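PDB 3E8L: serine proteinase inhibitor A from Sagittaria sagittifolia, which probably inhibits trypsin and chymotrypsin simultaneously through two reactive sites, and kallikrein only weakly. Local coordinates for residues Ser53-Ala58 against Gln115-Gly120; Tyr30-Ala35 against Val179-Phe184; Glu107-Ile112 against Asn163-Thr168; Val67-Ser72 against Tyr85-Ser90. The protein carries 2 engineered substitutions. All blocks are in the same frame, centred on the assembly; numbering follows the deposited sequence.

All four contacts belong to one beta-trefoil. Contacts 2 and 4 join neighbouring barrel strands: their centres are about 14 Å apart, Tyr30 O probably accepts a hydrogen bond from Val67 N at 2.6 Å, and Ile32 CD1 packs on Phe87 CE2 at 3.8 Å. Contact 1 ties two cap hairpins together and reaches contact 4 where Ala119 CB lies 3.8 Å from Phe89 CE2. Contact 3 is a surface contact between two cap hairpins, its centre about 12 Å from that of contact 1; Glu57 N bonds back to Thr168 O at 2.8 Å between the two. The centres of contacts 3 and 4 are about 26 Å apart, on opposite sides of the chain's centre; a sulfate sits beside contact 4.

Contact 1 (Ser53-Ala58 against Gln115-Gly120); sequences SYVYEA and QPITAG
Two antiparallel strands cross steeply here, at 118° between short axes, paired through two bridges, Ser53 with Ala119 and Tyr54 with Thr118. Tyr54 carries the outer side of the contact. Its CB leaves the strand pointing away from Gln115-Gly120, but with CG anti to the carbonyl carbon (chi1 -64°) the ring comes back toward Pro116. Tyr54 CD1 lies 3.9 Å from Pro116 CB, and Tyr54 CE1 4.0 Å from Pro116 CG; Pro116 CB meets the ring at its edge, near its plane. At the tip, OH hydrogen-bonds Glu107, whose carboxylate also pairs with Lys48. Strands 52-57 and 113-119 belong to two of the three hairpins that cap one end of a beta-trefoil barrel, and this is where those hairpins join. Ser53 and Ala119 form the hydrogen-bonded pair, Ala119 N reaching Ser53 O at 3.0 Å. Ala119 O takes two donors, Ser53 N at 3.1 Å and a water at 3.1 Å that also bonds Ser53 OG. Two residues on, Val55 N reaches Ile117 O at 3.1 Å, the straightest of the three backbone bonds. Inward from it, Val55 CG2 sits 3.8 Å from Ile117 CG2 and also meets the methyl of Ala119; Trp101 covers all three.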
loop_
_atom_site.group_PDB
_atom_site.type_symbol
_atom_site.label_atom_id
_atom_site.label_comp_id
_atom_site.label_asym_id
_atom_site.label_seq_id
_atom_site.Cartn_x
_atom_site.Cartn_y
_atom_site.Cartn_z
ATOM N N SER A 53 -13.526 -0.593 -5.820
ATOM C CA SER A 53 -14.769 -0.777 -5.075
ATOM C C SER A 53 -14.838 0.187 -3.902
ATOM O O SER A 53 -13.798 0.700 -3.456
ATOM C CB SER A 53 -14.833 -2.198 -4.514
ATOM O OG SER A 53 -15.182 -3.145 -5.499
ATOM N N TYR A 54 -16.047 0.436 -3.389
ATOM C CA TYR A 54 -16.175 1.146 -2.111
ATOM C C TYR A 54 -16.155 0.111 -1.003
ATOM O O TYR A 54 -16.828 -0.924 -1.127
ATOM C CB TYR A 54 -17.482 1.924 -2.015
ATOM C CG TYR A 54 -17.635 3.052 -3.003
ATOM C CD1 TYR A 54 -17.106 4.296 -2.736
ATOM C CD2 TYR A 54 -18.337 2.874 -4.192
ATOM C CE1 TYR A 54 -17.259 5.343 -3.618
ATOM C CE2 TYR A 54 -18.495 3.916 -5.098
ATOM C CZ TYR A 54 -17.947 5.162 -4.799
ATOM O OH TYR A 54 -18.081 6.226 -5.672
ATOM N N VAL A 55 -15.382 0.383 0.054
ATOM C CA VAL A 55 -15.508 -0.343 1.315
ATOM C C VAL A 55 -16.787 0.118 2.030
ATOM O O VAL A 55 -16.939 1.293 2.390
ATOM C CB VAL A 55 -14.294 -0.132 2.241
ATOM C CG1 VAL A 55 -14.413 -1.024 3.479
ATOM C CG2 VAL A 55 -13.006 -0.422 1.517
ATOM N N TYR A 56 -17.713 -0.810 2.205
ATOM C CA TYR A 56 -18.968 -0.533 2.896
ATOM C C TYR A 56 -19.349 -1.682 3.830
ATOM O O TYR A 56 -18.811 -2.795 3.737
ATOM C CB TYR A 56 -20.083 -0.306 1.873
ATOM C CG TYR A 56 -20.871 -1.546 1.486
ATOM C CD1 TYR A 56 -22.230 -1.642 1.778
ATOM C CD2 TYR A 56 -20.262 -2.617 0.825
ATOM C CE1 TYR A 56 -22.962 -2.775 1.435
ATOM C CE2 TYR A 56 -20.981 -3.755 0.479
ATOM C CZ TYR A 56 -22.327 -3.830 0.782
ATOM O OH TYR A 56 -23.049 -4.956 0.429
ATOM N N GLU A 57 -20.295 -1.420 4.720
ATOM C CA GLU A 57 -20.761 -2.436 5.640
ATOM C C GLU A 57 -21.893 -3.248 5.008
ATOM O O GLU A 57 -22.952 -2.710 4.688
ATOM C CB GLU A 57 -21.232 -1.770 6.910
ATOM C CG GLU A 57 -21.395 -2.709 8.067
ATOM C CD GLU A 57 -22.056 -2.025 9.243
ATOM O OE1 GLU A 57 -21.700 -0.857 9.499
ATOM O OE2 GLU A 57 -22.928 -2.648 9.892
ATOM N N ALA A 58 -21.675 -4.541 4.825
ATOM C CA ALA A 58 -22.683 -5.405 4.249
ATOM C C ALA A 58 -23.898 -5.426 5.160
ATOM O O ALA A 58 -23.750 -5.216 6.369
ATOM C CB ALA A 58 -22.136 -6.812 4.085
ATOM N N GLN A 115 -14.086 11.617 1.490
ATOM C CA GLN A 115 -13.035 10.768 0.968
ATOM C C GLN A 115 -13.359 9.328 1.353
ATOM O O GLN A 115 -13.222 8.960 2.515
ATOM C CB GLN A 115 -11.683 11.166 1.550
ATOM C CG GLN A 115 -11.241 12.561 1.221
ATOM C CD GLN A 115 -9.887 12.849 1.805
ATOM O OE1 GLN A 115 -9.778 13.480 2.861
ATOM N NE2 GLN A 115 -8.840 12.324 1.162
ATOM N N PRO A 116 -13.804 8.502 0.383
ATOM C CA PRO A 116 -14.115 7.126 0.784
ATOM C C PRO A 116 -12.859 6.305 0.997
ATOM O O PRO A 116 -11.791 6.683 0.520
ATOM C CB PRO A 116 -14.887 6.576 -0.420
ATOM C CG PRO A 116 -14.498 7.433 -1.557
ATOM C CD PRO A 116 -14.234 8.786 -0.998
ATOM N N ILE A 117 -12.981 5.206 1.735
ATOM C CA ILE A 117 -11.966 4.173 1.711
ATOM C C ILE A 117 -12.373 3.294 0.536
ATOM O O ILE A 117 -13.543 2.898 0.425
ATOM C CB ILE A 117 -11.950 3.323 3.005
ATOM C CG1 ILE A 117 -11.845 4.218 4.242
ATOM C CG2 ILE A 117 -10.804 2.335 2.969
ATOM C CD1 ILE A 117 -10.750 5.262 4.155
ATOM N N THR A 118 -11.430 3.030 -0.363
ATOM C CA THR A 118 -11.703 2.178 -1.511
ATOM C C THR A 118 -10.899 0.893 -1.350
ATOM O O THR A 118 -10.097 0.776 -0.413
ATOM C CB THR A 118 -11.415 2.891 -2.873
ATOM O OG1 THR A 118 -10.023 3.220 -2.967
ATOM C CG2 THR A 118 -12.239 4.152 -2.998
ATOM N N ALA A 119 -11.126 -0.074 -2.234
ATOM C CA ALA A 119 -10.347 -1.286 -2.228
ATOM C C ALA A 119 -10.132 -1.723 -3.643
ATOM O O ALA A 119 -11.086 -1.840 -4.423
ATOM C CB ALA A 119 -11.069 -2.380 -1.460
ATOM N N GLY A 120 -8.881 -1.990 -3.980
ATOM C CA GLY A 120 -8.554 -2.533 -5.280
ATOM C C GLY A 120 -8.137 -1.457 -6.252
ATOM O O GLY A 120 -8.652 -0.343 -6.213
HETATM O O HOH W 1 -12.468 -4.346 -5.623
#

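Contact 2 (Tyr30-Ala35 against Val179-Phe184); sequences YTIQSA and VQFQKF. Engineered in segment 179-184: Gln180 (natural residue Arg).
The rings of Phe181, Tyr30 and Phe184 are met obliquely by the opposite strand. Ile32 CG1 approaches the Phe181 ring 4.0 Å from Phe181 CE2, the two side chains running the same way, and the ring of Phe69 meets Phe181 almost at right angles. Thr31 CG2 meets the Phe184 ring. Tyr30 lies beside Lys183, its CD2 3.8 Å from Lys183 CA, and its OH is hydrogen-bonded with Gln20 N. The amide planes of Gln33 and Gln182 are turned 74° apart. Strands 30-34 and 179-183 pair antiparallel and so close the beta-trefoil barrel. Thr31 with Gln182, and Gln33 with Gln180, are the hydrogen-bonded pairs; Gln180 N meets Gln33 O at 2.8 Å, nearly along the C=O axis. On the face of these four residues, Gln33 bends at chi2 (76°) so that its OE1 takes the Thr31 OG1 proton on a lone pair at 2.6 Å. Gln33 OE1 also lies 3.3 Å from Gln182 CB. A valine in place of Thr31 would lose that hydroxyl bond and would probably let the Gln33 amide swing off Gln182. Gln180 is engineered (naturally Arg); its CG packs on Ala35 CB at 4.1 Å. Ile32 CG2 rests 3.7 Å from Val179 CB.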
loop_
_atom_site.group_PDB
_atom_site.type_symbol
_atom_site.label_atom_id
_atom_site.label_comp_id
_atom_site.label_asym_id
_atom_site.label_seq_id
_atom_site.Cartn_x
_atom_site.Cartn_y
_atom_site.Cartn_z
ATOM N N TYR A 30 -9.407 -12.567 8.338
ATOM C CA TYR A 30 -10.385 -12.009 9.271
ATOM C C TYR A 30 -11.429 -11.239 8.485
ATOM O O TYR A 30 -11.109 -10.596 7.501
ATOM C CB TYR A 30 -9.694 -11.080 10.283
ATOM C CG TYR A 30 -8.626 -11.803 11.081
ATOM C CD1 TYR A 30 -7.354 -11.997 10.559
ATOM C CD2 TYR A 30 -8.910 -12.335 12.328
ATOM C CE1 TYR A 30 -6.398 -12.683 11.259
ATOM C CE2 TYR A 30 -7.943 -13.016 13.052
ATOM C CZ TYR A 30 -6.691 -13.189 12.515
ATOM O OH TYR A 30 -5.740 -13.880 13.226
ATOM N N THR A 31 -12.681 -11.324 8.907
ATOM C CA THR A 31 -13.659 -10.337 8.482
ATOM C C THR A 31 -13.600 -9.173 9.462
ATOM O O THR A 31 -13.129 -9.326 10.596
ATOM C CB THR A 31 -15.087 -10.933 8.375
ATOM O OG1 THR A 31 -15.469 -11.531 9.622
ATOM C CG2 THR A 31 -15.148 -11.995 7.265
ATOM N N ILE A 32 -14.041 -8.004 9.028
ATOM C CA ILE A 32 -14.055 -6.837 9.901
ATOM C C ILE A 32 -15.524 -6.495 10.189
ATOM O O ILE A 32 -16.253 -6.070 9.311
ATOM C CB ILE A 32 -13.231 -5.651 9.299
ATOM C CG1 ILE A 32 -11.768 -6.063 9.037
ATOM C CG2 ILE A 32 -13.299 -4.434 10.189
ATOM C CD1 ILE A 32 -10.902 -4.996 8.345
ATOM N N GLN A 33 -15.962 -6.734 11.416
ATOM C CA GLN A 33 -17.363 -6.556 11.778
ATOM C C GLN A 33 -17.546 -5.267 12.544
ATOM O O GLN A 33 -16.721 -4.939 13.384
ATOM C CB GLN A 33 -17.853 -7.726 12.633
ATOM C CG GLN A 33 -18.742 -8.758 11.891
ATOM C CD GLN A 33 -17.946 -9.699 10.966
ATOM O OE1 GLN A 33 -16.787 -10.014 11.236
ATOM N NE2 GLN A 33 -18.572 -10.151 9.880
ATOM N N SER A 34 -18.616 -4.530 12.256
ATOM C CA SER A 34 -19.000 -3.392 13.092
ATOM C C SER A 34 -19.401 -3.871 14.478
ATOM O O SER A 34 -20.173 -4.821 14.616
ATOM C CB SER A 34 -20.147 -2.606 12.471
ATOM O OG SER A 34 -20.715 -1.726 13.430
ATOM N N ALA A 35 -18.862 -3.222 15.500
ATOM C CA ALA A 35 -19.088 -3.640 16.873
ATOM C C ALA A 35 -20.216 -2.863 17.531
ATOM O O ALA A 35 -20.303 -2.799 18.751
ATOM C CB ALA A 35 -17.810 -3.509 17.680
ATOM N N VAL A 179 -14.911 -1.406 15.263
ATOM C CA VAL A 179 -14.931 -2.735 14.681
ATOM C C VAL A 179 -14.362 -3.812 15.578
ATOM O O VAL A 179 -13.681 -3.538 16.558
ATOM C CB VAL A 179 -14.171 -2.784 13.347
ATOM C CG1 VAL A 179 -14.750 -1.795 12.366
ATOM C CG2 VAL A 179 -12.699 -2.524 13.569
ATOM N N GLN A 180 -14.661 -5.049 15.215
ATOM C CA GLN A 180 -13.973 -6.212 15.736
ATOM C C GLN A 180 -13.401 -6.989 14.559
ATOM O O GLN A 180 -13.927 -6.943 13.454
ATOM C CB GLN A 180 -14.918 -7.116 16.529
ATOM C CG GLN A 180 -15.225 -6.642 17.937
ATOM C CD GLN A 180 -15.860 -7.722 18.792
ATOM O OE1 GLN A 180 -15.256 -8.212 19.742
ATOM N NE2 GLN A 180 -17.089 -8.086 18.464
ATOM N N PHE A 181 -12.317 -7.701 14.811
ATOM C CA PHE A 181 -11.757 -8.639 13.852
ATOM C C PHE A 181 -12.227 -10.028 14.237
ATOM O O PHE A 181 -12.197 -10.392 15.403
ATOM C CB PHE A 181 -10.239 -8.545 13.822
ATOM C CG PHE A 181 -9.732 -7.192 13.451
ATOM C CD1 PHE A 181 -9.552 -6.214 14.419
ATOM C CD2 PHE A 181 -9.420 -6.896 12.134
ATOM C CE1 PHE A 181 -9.075 -4.969 14.086
ATOM C CE2 PHE A 181 -8.928 -5.647 11.782
ATOM C CZ PHE A 181 -8.764 -4.676 12.759
ATOM N N GLN A 182 -12.697 -10.778 13.244
ATOM C CA GLN A 182 -13.345 -12.077 13.440
ATOM C C GLN A 182 -12.628 -13.056 12.533
ATOM O O GLN A 182 -12.444 -12.756 11.351
ATOM C CB GLN A 182 -14.790 -11.971 12.983
ATOM C CG GLN A 182 -15.710 -13.118 13.399
ATOM C CD GLN A 182 -16.516 -12.762 14.635
ATOM O OE1 GLN A 182 -16.979 -11.616 14.779
ATOM N NE2 GLN A 182 -16.662 -13.725 15.557
ATOM N N LYS A 183 -12.215 -14.213 13.040
ATOM C CA LYS A 183 -11.478 -15.117 12.160
ATOM C C LYS A 183 -12.358 -15.693 11.047
ATOM O O LYS A 183 -13.578 -15.761 11.193
ATOM C CB LYS A 183 -10.646 -16.193 12.881
ATOM C CG LYS A 183 -10.901 -16.451 14.346
ATOM C CD LYS A 183 -9.798 -17.395 14.861
ATOM C CE LYS A 183 -9.915 -17.753 16.338
ATOM N NZ LYS A 183 -9.744 -16.595 17.253
ATOM N N PHE A 184 -11.738 -16.077 9.941
ATOM C CA PHE A 184 -12.476 -16.565 8.791
ATOM C C PHE A 184 -12.130 -18.006 8.457
ATOM O O PHE A 184 -10.992 -18.430 8.609
ATOM C CB PHE A 184 -12.210 -15.672 7.583
ATOM C CG PHE A 184 -12.924 -16.105 6.340
ATOM C CD1 PHE A 184 -14.188 -15.639 6.058
ATOM C CD2 PHE A 184 -12.325 -16.976 5.453
ATOM C CE1 PHE A 184 -14.840 -16.030 4.920
ATOM C CE2 PHE A 184 -12.976 -17.373 4.315
ATOM C CZ PHE A 184 -14.235 -16.898 4.049
#

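Contact 3 (Glu107-Ile112 against Asn163-Thr168); sequences ETNGGI and NVNGRT
Val164 carries this surface contact between two turns. Its CG1 is anti to the backbone N (chi1 -179°), which sends that methyl across to Asn109, 3.2 Å from Asn109 O and 3.8 Å from Asn109 ND2. Val164 CG2, anti to the carbonyl carbon, meets Ile112 more loosely, 4.3 Å from Ile112 CG1. Asn109 also extends its CG anti to the backbone N (chi1 -164°), so its amide crosses the valine at about a right angle and ends near Asn165, whose own CG lies anti to the carbonyl carbon (chi1 -60°). The two amide planes are twisted well away from each other, and Asn109 ND2 and Asn165 OD1 remain 3.7 Å apart. Residues 164-167 form the type I' turn of a two-stranded hairpin, Asn165 and Gly166 both having positive phi, and Val164 and Arg167 bonding each other through both backbone N-H and C=O groups. In the beta-trefoil this hairpin and the one that strand 107-108 makes with strand 113-119 belong to the triplet capping one end of the barrel. Gly110 CA lies 3.7 Å from Asn165 ND2; a CB there would press on Val164 CG1 and Asn165 N, and its positive phi also favours glycine. No direct hydrogen bond joins the segments: one water donates to Gly110 O at 2.7 Å and accepts from Asn165 N at 3.0 Å. Ile112 CG1 lies against Asn163 O.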
loop_
_atom_site.group_PDB
_atom_site.type_symbol
_atom_site.label_atom_id
_atom_site.label_comp_id
_atom_site.label_asym_id
_atom_site.label_seq_id
_atom_site.Cartn_x
_atom_site.Cartn_y
_atom_site.Cartn_z
ATOM N N GLU A 107 -15.204 12.843 -3.049
ATOM C CA GLU A 107 -16.218 12.816 -4.077
ATOM C C GLU A 107 -17.561 13.156 -3.419
ATOM O O GLU A 107 -17.686 13.152 -2.192
ATOM C CB GLU A 107 -16.263 11.432 -4.760
ATOM C CG GLU A 107 -16.413 10.235 -3.795
ATOM C CD GLU A 107 -16.728 8.912 -4.490
ATOM O OE1 GLU A 107 -17.925 8.604 -4.669
ATOM O OE2 GLU A 107 -15.795 8.163 -4.832
ATOM N N THR A 108 -18.554 13.456 -4.238
ATOM C CA THR A 108 -19.901 13.647 -3.763
ATOM C C THR A 108 -20.766 12.539 -4.310
ATOM O O THR A 108 -20.728 12.252 -5.497
ATOM C CB THR A 108 -20.442 14.988 -4.212
ATOM O OG1 THR A 108 -19.525 15.996 -3.786
ATOM C CG2 THR A 108 -21.801 15.238 -3.578
ATOM N N ASN A 109 -21.550 11.929 -3.432
ATOM C CA ASN A 109 -22.302 10.723 -3.744
ATOM C C ASN A 109 -23.442 10.580 -2.746
ATOM O O ASN A 109 -23.209 10.402 -1.544
ATOM C CB ASN A 109 -21.355 9.522 -3.629
ATOM C CG ASN A 109 -21.894 8.263 -4.280
ATOM O OD1 ASN A 109 -21.118 7.358 -4.582
ATOM N ND2 ASN A 109 -23.209 8.178 -4.476
ATOM N N GLY A 110 -24.672 10.655 -3.236
ATOM C CA GLY A 110 -25.835 10.571 -2.361
ATOM C C GLY A 110 -26.022 11.875 -1.611
ATOM O O GLY A 110 -26.626 11.902 -0.541
ATOM N N GLY A 111 -25.519 12.967 -2.179
ATOM C CA GLY A 111 -25.544 14.246 -1.498
ATOM C C GLY A 111 -24.519 14.283 -0.373
ATOM O O GLY A 111 -24.581 15.145 0.479
ATOM N N ILE A 112 -23.589 13.331 -0.372
ATOM C CA ILE A 112 -22.533 13.281 0.626
ATOM C C ILE A 112 -21.164 13.573 -0.012
ATOM O O ILE A 112 -20.801 12.975 -1.032
ATOM C CB ILE A 112 -22.503 11.914 1.380
ATOM C CG1 ILE A 112 -23.870 11.569 1.984
ATOM C CG2 ILE A 112 -21.451 11.921 2.467
ATOM C CD1 ILE A 112 -24.243 12.297 3.265
ATOM N N ASN A 163 -23.719 7.476 5.656
ATOM C CA ASN A 163 -24.949 6.922 5.063
ATOM C C ASN A 163 -25.125 7.496 3.660
ATOM O O ASN A 163 -25.529 8.646 3.492
ATOM C CB ASN A 163 -26.187 7.179 5.945
ATOM C CG ASN A 163 -27.486 6.550 5.379
ATOM O OD1 ASN A 163 -28.366 6.127 6.140
ATOM N ND2 ASN A 163 -27.618 6.512 4.056
ATOM N N VAL A 164 -24.810 6.674 2.662
ATOM C CA VAL A 164 -24.851 7.074 1.262
ATOM C C VAL A 164 -25.907 6.247 0.523
ATOM O O VAL A 164 -25.717 5.051 0.306
ATOM C CB VAL A 164 -23.493 6.846 0.612
ATOM C CG1 VAL A 164 -23.516 7.277 -0.829
ATOM C CG2 VAL A 164 -22.428 7.610 1.358
ATOM N N ASN A 165 -27.012 6.883 0.137
ATOM C CA ASN A 165 -28.143 6.179 -0.492
ATOM C C ASN A 165 -28.484 4.893 0.269
ATOM O O ASN A 165 -28.480 3.810 -0.313
ATOM C CB ASN A 165 -27.844 5.828 -1.965
ATOM C CG ASN A 165 -27.574 7.047 -2.835
ATOM O OD1 ASN A 165 -26.575 7.087 -3.573
ATOM N ND2 ASN A 165 -28.452 8.046 -2.757
ATOM N N GLY A 166 -28.723 5.001 1.572
ATOM C CA GLY A 166 -29.121 3.846 2.370
ATOM C C GLY A 166 -28.007 2.886 2.775
ATOM O O GLY A 166 -28.173 2.116 3.721
ATOM N N ARG A 167 -26.871 2.923 2.077
ATOM C CA ARG A 167 -25.758 2.031 2.398
ATOM C C ARG A 167 -24.714 2.721 3.287
ATOM O O ARG A 167 -24.438 3.920 3.135
ATOM C CB ARG A 167 -25.128 1.436 1.131
ATOM C CG ARG A 167 -26.066 0.485 0.401
ATOM C CD ARG A 167 -25.414 -0.211 -0.764
ATOM N NE ARG A 167 -26.396 -0.536 -1.804
ATOM C CZ ARG A 167 -26.764 -1.775 -2.158
ATOM N NH1 ARG A 167 -26.225 -2.849 -1.560
ATOM N NH2 ARG A 167 -27.684 -1.949 -3.118
ATOM N N THR A 168 -24.165 1.967 4.235
ATOM C CA THR A 168 -23.172 2.505 5.117
ATOM C C THR A 168 -21.764 2.311 4.527
ATOM O O THR A 168 -21.269 1.193 4.417
ATOM C CB THR A 168 -23.303 1.900 6.517
ATOM O OG1 THR A 168 -24.562 2.297 7.088
ATOM C CG2 THR A 168 -22.174 2.384 7.422
HETATM O O HOH W 2 -27.678 9.708 0.723
#

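Contact 4 (Val67-Ser72 against Tyr85-Ser90); sequences VGFSAS and YKFSFS. With SO4 (sulfate ion), chain I.
Four backbone hydrogen bonds tie these antiparallel strands, axes 156° apart, through the pairs Gly68-Ser88 and Ser70-Lys86, the shortest running from Gly68 N to Ser88 O at 2.6 Å. Between them Phe69 and Phe87 form a non-hydrogen-bonded pair. The edge of Phe69 points into the face of Phe87, a T-shaped stack with centroids 4.8 Å apart and planes at 67°. Phe69 CE1 stands 3.7 Å above the plane of Phe87, over its centre. Trp101 and Phe131 also meet the Phe87 ring, and an alanine in its place would remove the face on which Phe69 rests and would probably loosen the packing of all three neighbours. Further along, Val67 and Phe89 lie side by side, Val67 CG2 3.6 Å from Phe89 CE1, while Val67 CG1 packs on Phe87 CB. At the other end Ala71 CB touches Tyr85 CD1 at 3.6 Å, at the edge of the ring, whose OH bonds Gln80. The outer face is polar. Lys86 CB lies 3.6 Å from Ser70 OG; with CG anti to the backbone N (chi1 179°) and the chain extended, Lys86 NZ reaches O1 of a sulfate, probably from the crystallisation liquor, at 3.2 Å. Lys86 also makes a cation-pi contact with Phe128. Strands 67-70 and 84-89 are barrel strands of the beta-trefoil, with Val67, Phe69, Phe87 and Phe89 on the inner face.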
loop_
_atom_site.group_PDB
_atom_site.type_symbol
_atom_site.label_atom_id
_atom_site.label_comp_id
_atom_site.label_asym_id
_atom_site.label_seq_id
_atom_site.Cartn_x
_atom_site.Cartn_y
_atom_site.Cartn_z
ATOM N N VAL A 67 -10.229 -10.410 5.024
ATOM C CA VAL A 67 -9.161 -9.438 4.857
ATOM C C VAL A 67 -7.842 -10.003 5.367
ATOM O O VAL A 67 -7.778 -10.576 6.442
ATOM C CB VAL A 67 -9.446 -8.125 5.625
ATOM C CG1 VAL A 67 -8.460 -7.026 5.208
ATOM C CG2 VAL A 67 -10.892 -7.656 5.434
ATOM N N GLY A 68 -6.780 -9.823 4.590
ATOM C CA GLY A 68 -5.421 -10.160 5.023
ATOM C C GLY A 68 -4.699 -8.886 5.414
ATOM O O GLY A 68 -4.913 -7.823 4.809
ATOM N N PHE A 69 -3.846 -8.990 6.424
ATOM C CA PHE A 69 -3.126 -7.840 6.957
ATOM C C PHE A 69 -1.650 -8.026 6.729
ATOM O O PHE A 69 -1.081 -9.064 7.064
ATOM C CB PHE A 69 -3.410 -7.666 8.447
ATOM C CG PHE A 69 -4.873 -7.616 8.775
ATOM C CD1 PHE A 69 -5.681 -6.579 8.279
ATOM C CD2 PHE A 69 -5.456 -8.616 9.556
ATOM C CE1 PHE A 69 -7.045 -6.539 8.565
ATOM C CE2 PHE A 69 -6.818 -8.580 9.853
ATOM C CZ PHE A 69 -7.610 -7.537 9.352
ATOM N N SER A 70 -1.007 -7.036 6.139
ATOM C CA SER A 70 0.400 -7.223 5.855
ATOM C C SER A 70 1.242 -5.993 6.139
ATOM O O SER A 70 0.713 -4.900 6.330
ATOM C CB SER A 70 0.591 -7.797 4.450
ATOM O OG SER A 70 0.297 -6.843 3.480
ATOM N N ALA A 71 2.552 -6.187 6.201
ATOM C CA ALA A 71 3.480 -5.164 6.671
ATOM C C ALA A 71 4.817 -5.375 5.989
ATOM O O ALA A 71 5.015 -6.403 5.353
ATOM C CB ALA A 71 3.638 -5.269 8.183
ATOM N N SER A 72 5.742 -4.431 6.128
ATOM C CA SER A 72 7.063 -4.605 5.533
ATOM C C SER A 72 7.833 -5.746 6.170
ATOM O O SER A 72 7.635 -6.068 7.349
ATOM C CB SER A 72 7.879 -3.336 5.644
ATOM O OG SER A 72 7.502 -2.452 4.619
ATOM N N TYR A 85 -0.693 -1.135 8.670
ATOM C CA TYR A 85 -0.777 -2.314 7.833
ATOM C C TYR A 85 -1.561 -2.087 6.565
ATOM O O TYR A 85 -2.478 -1.257 6.514
ATOM C CB TYR A 85 -1.397 -3.453 8.619
ATOM C CG TYR A 85 -0.646 -3.701 9.881
ATOM C CD1 TYR A 85 0.589 -4.346 9.859
ATOM C CD2 TYR A 85 -1.149 -3.266 11.098
ATOM C CE1 TYR A 85 1.299 -4.566 11.035
ATOM C CE2 TYR A 85 -0.451 -3.469 12.270
ATOM C CZ TYR A 85 0.769 -4.115 12.238
ATOM O OH TYR A 85 1.443 -4.313 13.416
ATOM N N LYS A 86 -1.175 -2.840 5.538
ATOM C CA LYS A 86 -1.926 -2.945 4.295
ATOM C C LYS A 86 -3.096 -3.899 4.549
ATOM O O LYS A 86 -2.893 -4.999 5.077
ATOM C CB LYS A 86 -0.987 -3.493 3.228
ATOM C CG LYS A 86 -1.565 -3.723 1.834
ATOM C CD LYS A 86 -0.363 -3.825 0.869
ATOM C CE LYS A 86 -0.632 -4.700 -0.339
ATOM N NZ LYS A 86 0.644 -5.231 -0.901
ATOM N N PHE A 87 -4.309 -3.461 4.211
ATOM C CA PHE A 87 -5.527 -4.288 4.312
ATOM C C PHE A 87 -5.881 -4.797 2.918
ATOM O O PHE A 87 -5.933 -4.011 1.981
ATOM C CB PHE A 87 -6.694 -3.452 4.844
ATOM C CG PHE A 87 -6.666 -3.209 6.339
ATOM C CD1 PHE A 87 -5.459 -3.141 7.045
ATOM C CD2 PHE A 87 -7.865 -3.012 7.036
ATOM C CE1 PHE A 87 -5.456 -2.898 8.426
ATOM C CE2 PHE A 87 -7.862 -2.765 8.399
ATOM C CZ PHE A 87 -6.668 -2.714 9.097
ATOM N N SER A 88 -6.137 -6.094 2.773
ATOM C CA SER A 88 -6.427 -6.668 1.461
ATOM C C SER A 88 -7.535 -7.701 1.565
ATOM O O SER A 88 -7.445 -8.656 2.335
ATOM C CB SER A 88 -5.176 -7.299 0.859
ATOM O OG SER A 88 -4.201 -6.316 0.515
ATOM N N PHE A 89 -8.593 -7.495 0.805
ATOM C CA PHE A 89 -9.656 -8.454 0.754
ATOM C C PHE A 89 -9.216 -9.742 0.067
ATOM O O PHE A 89 -8.467 -9.721 -0.908
ATOM C CB PHE A 89 -10.853 -7.881 0.002
ATOM C CG PHE A 89 -11.674 -6.901 0.802
ATOM C CD1 PHE A 89 -12.200 -7.255 2.050
ATOM C CD2 PHE A 89 -11.952 -5.644 0.289
ATOM C CE1 PHE A 89 -12.981 -6.340 2.788
ATOM C CE2 PHE A 89 -12.729 -4.731 1.001
ATOM C CZ PHE A 89 -13.252 -5.073 2.245
ATOM N N SER A 90 -9.693 -10.869 0.586
ATOM C CA SER A 90 -9.457 -12.153 -0.053
ATOM C C SER A 90 -10.710 -12.445 -0.836
ATOM O O SER A 90 -11.724 -12.878 -0.282
ATOM C CB SER A 90 -9.207 -13.240 0.991
ATOM O OG SER A 90 -8.784 -14.436 0.372
HETATM S S SO4 I . 3.628 -4.378 1.614
HETATM O O1 SO4 I . 3.383 -4.022 0.214
HETATM O O2 SO4 I . 3.565 -5.829 1.783
HETATM O O3 SO4 I . 4.929 -3.861 2.045
HETATM O O4 SO4 I . 2.594 -3.792 2.458
#